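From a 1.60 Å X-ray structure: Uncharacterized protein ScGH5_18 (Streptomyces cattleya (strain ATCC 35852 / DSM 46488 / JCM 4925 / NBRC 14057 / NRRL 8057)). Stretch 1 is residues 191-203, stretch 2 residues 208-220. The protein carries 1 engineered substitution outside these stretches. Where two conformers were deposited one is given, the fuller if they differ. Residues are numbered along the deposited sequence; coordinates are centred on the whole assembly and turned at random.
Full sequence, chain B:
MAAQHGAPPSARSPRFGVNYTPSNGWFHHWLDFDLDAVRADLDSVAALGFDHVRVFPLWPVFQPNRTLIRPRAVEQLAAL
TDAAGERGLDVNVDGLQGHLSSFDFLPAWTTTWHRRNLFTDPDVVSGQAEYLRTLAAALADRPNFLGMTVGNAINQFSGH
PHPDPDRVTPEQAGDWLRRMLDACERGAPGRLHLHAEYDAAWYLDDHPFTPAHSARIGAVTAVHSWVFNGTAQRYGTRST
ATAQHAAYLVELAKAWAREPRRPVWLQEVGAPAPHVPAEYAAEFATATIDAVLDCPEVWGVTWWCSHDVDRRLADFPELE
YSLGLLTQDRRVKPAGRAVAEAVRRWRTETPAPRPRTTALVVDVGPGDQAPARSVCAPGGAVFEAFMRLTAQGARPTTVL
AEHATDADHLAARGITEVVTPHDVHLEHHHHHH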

ATOM      1  N   ARG B 191     -29.265  10.833  -2.988  0.59 24.17           N
ATOM      2  CA  ARG B 191     -29.047   9.599  -2.253  0.59 24.23           C
ATOM      3  C   ARG B 191     -28.497   9.914  -0.860  0.59 24.80           C
ATOM      4  O   ARG B 191     -28.258  11.070  -0.499  0.59 24.67           O
ATOM      5  CB  ARG B 191     -28.123   8.672  -3.042  0.59 25.40           C
ATOM      6  CG  ARG B 191     -28.835   7.540  -3.786  0.59 18.57           C
ATOM      7  CD  ARG B 191     -30.047   8.035  -4.565  0.59 23.75           C
ATOM      8  NE  ARG B 191     -29.684   8.968  -5.626  0.59 25.40           N
ATOM      9  CZ  ARG B 191     -29.428   8.610  -6.880  0.59 24.21           C
ATOM     10  NH1 ARG B 191     -29.117   9.531  -7.791  0.59 20.90           N
ATOM     11  NH2 ARG B 191     -29.483   7.330  -7.225  0.59 22.93           N
ATOM     12  N   LEU B 192     -28.298   8.866  -0.062  1.00 21.98           N
ATOM     13  CA  LEU B 192     -27.991   8.996   1.365  1.00 22.42           C
ATOM     14  C   LEU B 192     -26.478   9.023   1.542  1.00 19.36           C
ATOM     15  O   LEU B 192     -25.837   7.975   1.601  1.00 23.18           O
ATOM     16  CB  LEU B 192     -28.616   7.845   2.146  1.00 19.40           C
ATOM     17  CG  LEU B 192     -28.494   7.868   3.673  1.00 26.89           C
ATOM     18  CD1 LEU B 192     -29.440   8.914   4.226  1.00 30.32           C
ATOM     19  CD2 LEU B 192     -28.779   6.495   4.292  1.00 25.27           C
ATOM     20  N   HIS B 193     -25.901  10.220   1.630  1.00 20.94           N
ATOM     21  CA  HIS B 193     -24.453  10.379   1.718  1.00 22.10           C
ATOM     22  C   HIS B 193     -24.085  10.886   3.104  1.00 21.35           C
ATOM     23  O   HIS B 193     -24.641  11.887   3.576  1.00 21.83           O
ATOM     24  CB  HIS B 193     -23.923  11.327   0.636  1.00 19.28           C
ATOM     25  CG  HIS B 193     -24.335  10.933  -0.746  1.00 18.30           C
ATOM     26  ND1 HIS B 193     -24.109   9.669  -1.253  1.00 21.37           N
ATOM     27  CD2 HIS B 193     -24.987  11.621  -1.716  1.00 20.50           C
ATOM     28  CE1 HIS B 193     -24.589   9.606  -2.486  1.00 18.84           C
ATOM     29  NE2 HIS B 193     -25.134  10.774  -2.785  1.00 20.60           N
ATOM     30  N   LEU B 194     -23.140  10.201   3.738  1.00 21.25           N
ATOM     31  CA  LEU B 194     -22.767  10.463   5.116  1.00 16.98           C
ATOM     32  C   LEU B 194     -21.278  10.187   5.285  1.00 18.87           C
ATOM     33  O   LEU B 194     -20.597   9.714   4.370  1.00 19.35           O
ATOM     34  CB  LEU B 194     -23.571   9.582   6.080  1.00 15.99           C
ATOM     35  CG  LEU B 194     -23.311   8.082   5.897  1.00 17.90           C
ATOM     36  CD1 LEU B 194     -23.242   7.372   7.242  1.00 19.99           C
ATOM     37  CD2 LEU B 194     -24.391   7.417   5.026  1.00 22.08           C
ATOM     38  N   HIS B 195     -20.785  10.439   6.490  1.00 18.01           N
ATOM     39  CA  HIS B 195     -19.449  10.031   6.885  1.00 16.57           C
ATOM     40  C   HIS B 195     -19.579   9.300   8.212  1.00 17.15           C
ATOM     41  O   HIS B 195     -20.586   9.436   8.911  1.00 19.99           O
ATOM     42  CB  HIS B 195     -18.495  11.240   6.983  1.00 18.53           C
ATOM     43  CG  HIS B 195     -18.780  12.142   8.142  1.00 18.56           C
ATOM     44  ND1 HIS B 195     -18.033  12.120   9.300  1.00 17.72           N
ATOM     45  CD2 HIS B 195     -19.727  13.092   8.321  1.00 19.82           C
ATOM     46  CE1 HIS B 195     -18.509  13.014  10.146  1.00 18.81           C
ATOM     47  NE2 HIS B 195     -19.535  13.621   9.575  1.00 22.51           N
ATOM     48  N   ALA B 196     -18.566   8.495   8.544  1.00 16.44           N
ATOM     49  CA  ALA B 196     -18.673   7.546   9.653  1.00 17.33           C
ATOM     50  C   ALA B 196     -17.342   7.507  10.381  1.00 19.92           C
ATOM     51  O   ALA B 196     -16.362   6.969   9.854  1.00 20.94           O
ATOM     52  CB  ALA B 196     -19.048   6.151   9.157  1.00 19.68           C
ATOM     53  N   GLU B 197     -17.307   8.063  11.582  1.00 19.84           N
ATOM     54  CA  GLU B 197     -16.069   8.188  12.342  1.00 18.53           C
ATOM     55  C   GLU B 197     -16.097   7.273  13.562  1.00 17.09           C
ATOM     56  O   GLU B 197     -17.149   7.087  14.186  1.00 20.57           O
ATOM     57  CB  GLU B 197     -15.849   9.640  12.775  1.00 19.66           C
ATOM     58  CG  GLU B 197     -16.067  10.681  11.650  1.00 18.53           C
ATOM     59  CD  GLU B 197     -15.297  10.376  10.369  1.00 19.76           C
ATOM     60  OE1 GLU B 197     -15.754  10.792   9.276  1.00 18.07           O
ATOM     61  OE2 GLU B 197     -14.234   9.731  10.438  1.00 19.72           O
ATOM     62  N   TYR B 198     -14.943   6.694  13.897  1.00 18.03           N
ATOM     63  CA  TYR B 198     -14.879   5.821  15.065  1.00 17.97           C
ATOM     64  C   TYR B 198     -14.913   6.650  16.350  1.00 21.33           C
ATOM     65  O   TYR B 198     -14.817   7.879  16.325  1.00 18.38           O
ATOM     66  CB  TYR B 198     -13.656   4.907  14.992  1.00 20.20           C
ATOM     67  CG  TYR B 198     -12.401   5.376  15.703  1.00 22.02           C
ATOM     68  CD1 TYR B 198     -11.544   6.296  15.115  1.00 24.60           C
ATOM     69  CD2 TYR B 198     -12.050   4.844  16.944  1.00 22.45           C
ATOM     70  CE1 TYR B 198     -10.381   6.706  15.755  1.00 25.11           C
ATOM     71  CE2 TYR B 198     -10.890   5.241  17.588  1.00 19.04           C
ATOM     72  CZ  TYR B 198     -10.062   6.170  16.986  1.00 25.33           C
ATOM     73  OH  TYR B 198      -8.910   6.555  17.644  1.00 23.78           O
ATOM     74  N   ASP B 199     -15.075   5.964  17.493  1.00 19.72           N
ATOM     75  CA  ASP B 199     -15.569   6.630  18.699  1.00 18.73           C
ATOM     76  C   ASP B 199     -14.603   7.660  19.284  1.00 18.34           C
ATOM     77  O   ASP B 199     -14.991   8.356  20.229  1.00 21.00           O
ATOM     78  CB  ASP B 199     -15.988   5.592  19.769  1.00 20.33           C
ATOM     79  CG  ASP B 199     -14.839   4.700  20.257  1.00 26.27           C
ATOM     80  OD1 ASP B 199     -13.660   5.128  20.230  1.00 23.51           O
ATOM     81  OD2 ASP B 199     -15.137   3.554  20.674  1.00 23.89           O
ATOM     82  N   ALA B 200     -13.382   7.803  18.750  1.00 21.49           N
ATOM     83  CA  ALA B 200     -12.562   8.955  19.121  1.00 23.34           C
ATOM     84  C   ALA B 200     -13.298  10.267  18.875  1.00 25.00           C
ATOM     85  O   ALA B 200     -13.068  11.256  19.583  1.00 21.36           O
ATOM     86  CB  ALA B 200     -11.253   8.956  18.332  1.00 19.35           C
ATOM     87  N   ALA B 201     -14.195  10.295  17.887  1.00 18.03           N
ATOM     88  CA  ALA B 201     -14.952  11.518  17.624  1.00 25.14           C
ATOM     89  C   ALA B 201     -15.819  11.917  18.815  1.00 25.52           C
ATOM     90  O   ALA B 201     -16.121  13.101  18.985  1.00 25.28           O
ATOM     91  CB  ALA B 201     -15.819  11.350  16.376  1.00 24.09           C
ATOM     92  N   TRP B 202     -16.233  10.954  19.643  1.00 24.55           N
ATOM     93  CA  TRP B 202     -17.025  11.249  20.833  1.00 23.65           C
ATOM     94  C   TRP B 202     -16.223  11.210  22.125  1.00 21.94           C
ATOM     95  O   TRP B 202     -16.644  11.819  23.109  1.00 23.66           O
ATOM     96  CB  TRP B 202     -18.198  10.261  20.964  1.00 26.79           C
ATOM     97  CG  TRP B 202     -18.880  10.007  19.656  1.00 30.97           C
ATOM     98  CD1 TRP B 202     -18.612   9.003  18.771  1.00 35.01           C
ATOM     99  CD2 TRP B 202     -19.920  10.790  19.072  1.00 28.49           C
ATOM    100  NE1 TRP B 202     -19.430   9.109  17.676  1.00 36.76           N
ATOM    101  CE2 TRP B 202     -20.244  10.198  17.836  1.00 32.06           C
ATOM    102  CE3 TRP B 202     -20.610  11.932  19.474  1.00 23.09           C
ATOM    103  CZ2 TRP B 202     -21.228  10.711  17.000  1.00 32.47           C
ATOM    104  CZ3 TRP B 202     -21.588  12.439  18.645  1.00 29.61           C
ATOM    105  CH2 TRP B 202     -21.888  11.830  17.422  1.00 32.64           C
ATOM    106  N   TYR B 203     -15.079  10.526  22.146  1.00 22.29           N
ATOM    107  CA  TYR B 203     -14.434  10.148  23.393  1.00 27.73           C
ATOM    108  C   TYR B 203     -13.064  10.778  23.635  1.00 22.99           C
ATOM    109  O   TYR B 203     -12.636  10.829  24.794  1.00 24.31           O
ATOM    110  CB  TYR B 203     -14.265   8.622  23.453  1.00 25.09           C
ATOM    111  CG  TYR B 203     -15.527   7.814  23.668  1.00 25.14           C
ATOM    112  CD1 TYR B 203     -16.762   8.421  23.918  1.00 23.73           C
ATOM    113  CD2 TYR B 203     -15.477   6.431  23.633  1.00 22.30           C
ATOM    114  CE1 TYR B 203     -17.912   7.645  24.128  1.00 25.70           C
ATOM    115  CE2 TYR B 203     -16.608   5.658  23.842  1.00 26.80           C
ATOM    116  CZ  TYR B 203     -17.817   6.262  24.089  1.00 26.78           C
ATOM    117  OH  TYR B 203     -18.927   5.462  24.305  1.00 23.56           O
ATOM    118  N   PRO B 208      -9.430  15.632  16.043  1.00 23.53           N
ATOM    119  CA  PRO B 208      -9.862  16.678  15.097  1.00 21.12           C
ATOM    120  C   PRO B 208     -11.274  16.489  14.585  1.00 25.16           C
ATOM    121  O   PRO B 208     -11.912  17.471  14.181  1.00 22.21           O
ATOM    122  CB  PRO B 208      -8.846  16.563  13.948  1.00 18.88           C
ATOM    123  CG  PRO B 208      -7.704  15.799  14.502  1.00 26.23           C
ATOM    124  CD  PRO B 208      -8.273  14.876  15.540  1.00 25.74           C
ATOM    125  N   PHE B 209     -11.761  15.255  14.540  1.00 19.60           N
ATOM    126  CA  PHE B 209     -13.119  14.986  14.100  1.00 21.27           C
ATOM    127  C   PHE B 209     -14.013  15.043  15.325  1.00 23.11           C
ATOM    128  O   PHE B 209     -13.730  14.383  16.331  1.00 20.85           O
ATOM    129  CB  PHE B 209     -13.202  13.630  13.396  1.00 16.74           C
ATOM    130  CG  PHE B 209     -12.656  13.648  11.982  1.00 18.84           C
ATOM    131  CD1 PHE B 209     -11.288  13.577  11.746  1.00 18.14           C
ATOM    132  CD2 PHE B 209     -13.518  13.712  10.895  1.00 22.05           C
ATOM    133  CE1 PHE B 209     -10.785  13.589  10.435  1.00 19.63           C
ATOM    134  CE2 PHE B 209     -13.031  13.726   9.587  1.00 20.20           C
ATOM    135  CZ  PHE B 209     -11.658  13.668   9.354  1.00 20.66           C
ATOM    136  N   THR B 210     -15.050  15.874  15.267  1.00 21.75           N
ATOM    137  CA  THR B 210     -15.799  16.239  16.459  1.00 22.51           C
ATOM    138  C   THR B 210     -17.194  15.624  16.466  1.00 26.00           C
ATOM    139  O   THR B 210     -17.684  15.141  15.437  1.00 23.91           O
ATOM    140  CB  THR B 210     -15.929  17.764  16.565  1.00 21.63           C
ATOM    141  OG1 THR B 210     -16.762  18.248  15.498  1.00 21.57           O
ATOM    142  CG2 THR B 210     -14.552  18.437  16.490  1.00 21.95           C
ATOM    143  N   PRO B 211     -17.865  15.616  17.623  1.00 21.37           N
ATOM    144  CA  PRO B 211     -19.282  15.219  17.622  1.00 23.12           C
ATOM    145  C   PRO B 211     -20.128  16.085  16.708  1.00 20.67           C
ATOM    146  O   PRO B 211     -21.051  15.589  16.053  1.00 22.10           O
ATOM    147  CB  PRO B 211     -19.693  15.381  19.090  1.00 21.83           C
ATOM    148  CG  PRO B 211     -18.403  15.282  19.870  1.00 19.88           C
ATOM    149  CD  PRO B 211     -17.363  15.901  18.982  1.00 22.66           C
ATOM    150  N   ALA B 212     -19.831  17.379  16.643  1.00 22.16           N
ATOM    151  CA  ALA B 212     -20.581  18.258  15.753  1.00 22.96           C
ATOM    152  C   ALA B 212     -20.431  17.836  14.292  1.00 24.89           C
ATOM    153  O   ALA B 212     -21.409  17.868  13.532  1.00 25.07           O
ATOM    154  CB  ALA B 212     -20.129  19.703  15.951  1.00 24.77           C
ATOM    155  N   HIS B 213     -19.218  17.442  13.874  1.00 22.24           N
ATOM    156  CA  HIS B 213     -19.035  16.977  12.498  1.00 19.79           C
ATOM    157  C   HIS B 213     -19.928  15.777  12.206  1.00 22.80           C
ATOM    158  O   HIS B 213     -20.551  15.701  11.138  1.00 23.49           O
ATOM    159  CB  HIS B 213     -17.581  16.581  12.226  1.00 20.16           C
ATOM    160  CG  HIS B 213     -16.584  17.698  12.320  1.00 23.72           C
ATOM    161  ND1 HIS B 213     -15.281  17.478  12.711  1.00 24.57           N
ATOM    162  CD2 HIS B 213     -16.670  19.017  12.024  1.00 23.93           C
ATOM    163  CE1 HIS B 213     -14.615  18.617  12.685  1.00 24.47           C
ATOM    164  NE2 HIS B 213     -15.432  19.567  12.268  1.00 25.59           N
ATOM    165  N   SER B 214     -19.978  14.814  13.132  1.00 20.94           N
ATOM    166  CA  SER B 214     -20.739  13.590  12.891  1.00 19.40           C
ATOM    167  C   SER B 214     -22.240  13.858  12.837  1.00 19.06           C
ATOM    168  O   SER B 214     -22.962  13.241  12.044  1.00 20.92           O
ATOM    169  CB  SER B 214     -20.425  12.560  13.978  1.00 19.14           C
ATOM    170  OG  SER B 214     -19.139  11.990  13.770  1.00 21.45           O
ATOM    171  N   ALA B 215     -22.728  14.776  13.668  1.00 19.13           N
ATOM    172  CA  ALA B 215     -24.156  15.032  13.794  1.00 24.20           C
ATOM    173  C   ALA B 215     -24.647  16.183  12.923  1.00 20.95           C
ATOM    174  O   ALA B 215     -25.863  16.374  12.804  1.00 26.14           O
ATOM    175  CB  ALA B 215     -24.510  15.315  15.264  1.00 20.73           C
ATOM    176  N   ARG B 216     -23.751  16.949  12.303  1.00 19.25           N
ATOM    177  CA  ARG B 216     -24.174  18.104  11.522  1.00 22.60           C
ATOM    178  C   ARG B 216     -23.657  18.124  10.089  1.00 25.98           C
ATOM    179  O   ARG B 216     -24.023  19.033   9.332  1.00 32.13           O
ATOM    180  CB  ARG B 216     -23.757  19.403  12.231  1.00 24.70           C
ATOM    181  CG  ARG B 216     -24.355  19.528  13.618  1.00 27.35           C
ATOM    182  CD  ARG B 216     -23.808  20.719  14.392  1.00 39.66           C
ATOM    183  NE  ARG B 216     -24.134  20.601  15.812  1.00 46.43           N
ATOM    184  CZ  ARG B 216     -23.665  21.399  16.767  1.00 51.94           C
ATOM    185  NH1 ARG B 216     -22.837  22.394  16.466  1.00 48.26           N
ATOM    186  NH2 ARG B 216     -24.026  21.198  18.030  1.00 52.09           N
ATOM    187  N   ILE B 217     -22.817  17.168   9.694  1.00 20.25           N
ATOM    188  CA  ILE B 217     -22.351  17.026   8.319  1.00 20.86           C
ATOM    189  C   ILE B 217     -22.783  15.654   7.817  1.00 21.33           C
ATOM    190  O   ILE B 217     -22.657  14.661   8.542  1.00 22.25           O
ATOM    191  CB  ILE B 217     -20.818  17.192   8.226  1.00 26.34           C
ATOM    192  CG1 ILE B 217     -20.375  18.522   8.845  1.00 24.11           C
ATOM    193  CG2 ILE B 217     -20.353  17.134   6.793  1.00 24.25           C
ATOM    194  CD1 ILE B 217     -18.872  18.735   8.802  1.00 23.28           C
ATOM    195  N   GLY B 218     -23.303  15.597   6.589  1.00 22.30           N
ATOM    196  CA  GLY B 218     -23.829  14.357   6.049  1.00 24.48           C
ATOM    197  C   GLY B 218     -25.266  14.103   6.498  1.00 28.24           C
ATOM    198  O   GLY B 218     -25.806  14.766   7.381  1.00 24.26           O
ATOM    199  N   ALA B 219     -25.891  13.101   5.872  1.00 21.60           N
ATOM    200  CA  ALA B 219     -27.348  12.955   5.928  1.00 22.38           C
ATOM    201  C   ALA B 219     -27.855  12.388   7.254  1.00 22.70           C
ATOM    202  O   ALA B 219     -28.961  12.735   7.689  1.00 23.53           O
ATOM    203  CB  ALA B 219     -27.818  12.055   4.785  1.00 23.76           C
ATOM    204  N   VAL B 220     -27.103  11.485   7.873  1.00 19.98           N
ATOM    205  CA  VAL B 220     -27.481  10.857   9.137  1.00 19.44           C
ATOM    206  C   VAL B 220     -26.208  10.733   9.961  1.00 17.67           C
ATOM    207  O   VAL B 220     -25.098  10.805   9.434  1.00 23.34           O
ATOM    208  CB  VAL B 220     -28.149   9.470   8.940  1.00 22.18           C
ATOM    209  CG1 VAL B 220     -29.385   9.572   8.040  1.00 23.67           C
ATOM    210  CG2 VAL B 220     -27.159   8.467   8.365  1.00 24.02           C
TER
HETATM  211  O   HOH W   1     -21.768  10.748  11.085  1.00 18.69           O
HETATM  212  O   HOH W   2     -22.780  11.841   8.335  1.00 20.16           O
HETATM  213  O   HOH W   3     -19.669   9.666  12.486  1.00 19.63           O

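Two direct hydrogen bonds join the stretches. The backbone A219 N donates to H193 O at 2.9 Å. The side chain H195 NE2 donates to H213 O at 2.8 Å, meeting it near the plane of the imidazole ring. The other ring nitrogen is also used: H195 ND1 donates to E197 OE1 at 2.6 Å. With a donor on each side of its ring, H195 links the carboxylate of its own stretch to the helix of the other. Its chi1 of 71° (p) brings the ring end to that helix.

Three waters bridge the stretches. Water 1 lies 2.8 Å from H195 O and 2.9 Å from S214 O, bridging the two carbonyls. Water 2 accepts from H195 N at 3.1 Å and lies 2.8 Å from both I217 O and V220 O. Water 3 accepts from E197 N at 3.0 Å and lies 2.7 Å from S214 OG; the serine hydroxyl suits this place because it can bond to water.

Apolar contacts lie toward both ends. L192 CD1 packs on A219 CB at 3.6 Å and V220 CG1 at 3.9 Å. L194 CD1 is 4.2 Å from V220 CG2. At the other end, W202 points its CB away, but its indole returns: W202 CZ3 is 3.5 Å from P211 CB. W202 CZ2 also contacts S214 CB at 3.6 Å.

Two further contacts involve oxygen. A201 CA makes a CA-H...O contact with F209 O at 3.4 Å. E197 OE2 lies over one face of the F209 ring.

T210 and G218 suit their places in the second stretch. T210 caps the helix, its OG1 accepting from H213 N at 3.1 Å. G218 has phi/psi 83/170, where a CB would jam against the preceding carbonyl and lie 3.0 Å from L194 CA. Together the stretches bury 742 Å², both sides summed. H195, W202, F209 and S214 are buried, and H195 has the most area covered by the other stretch.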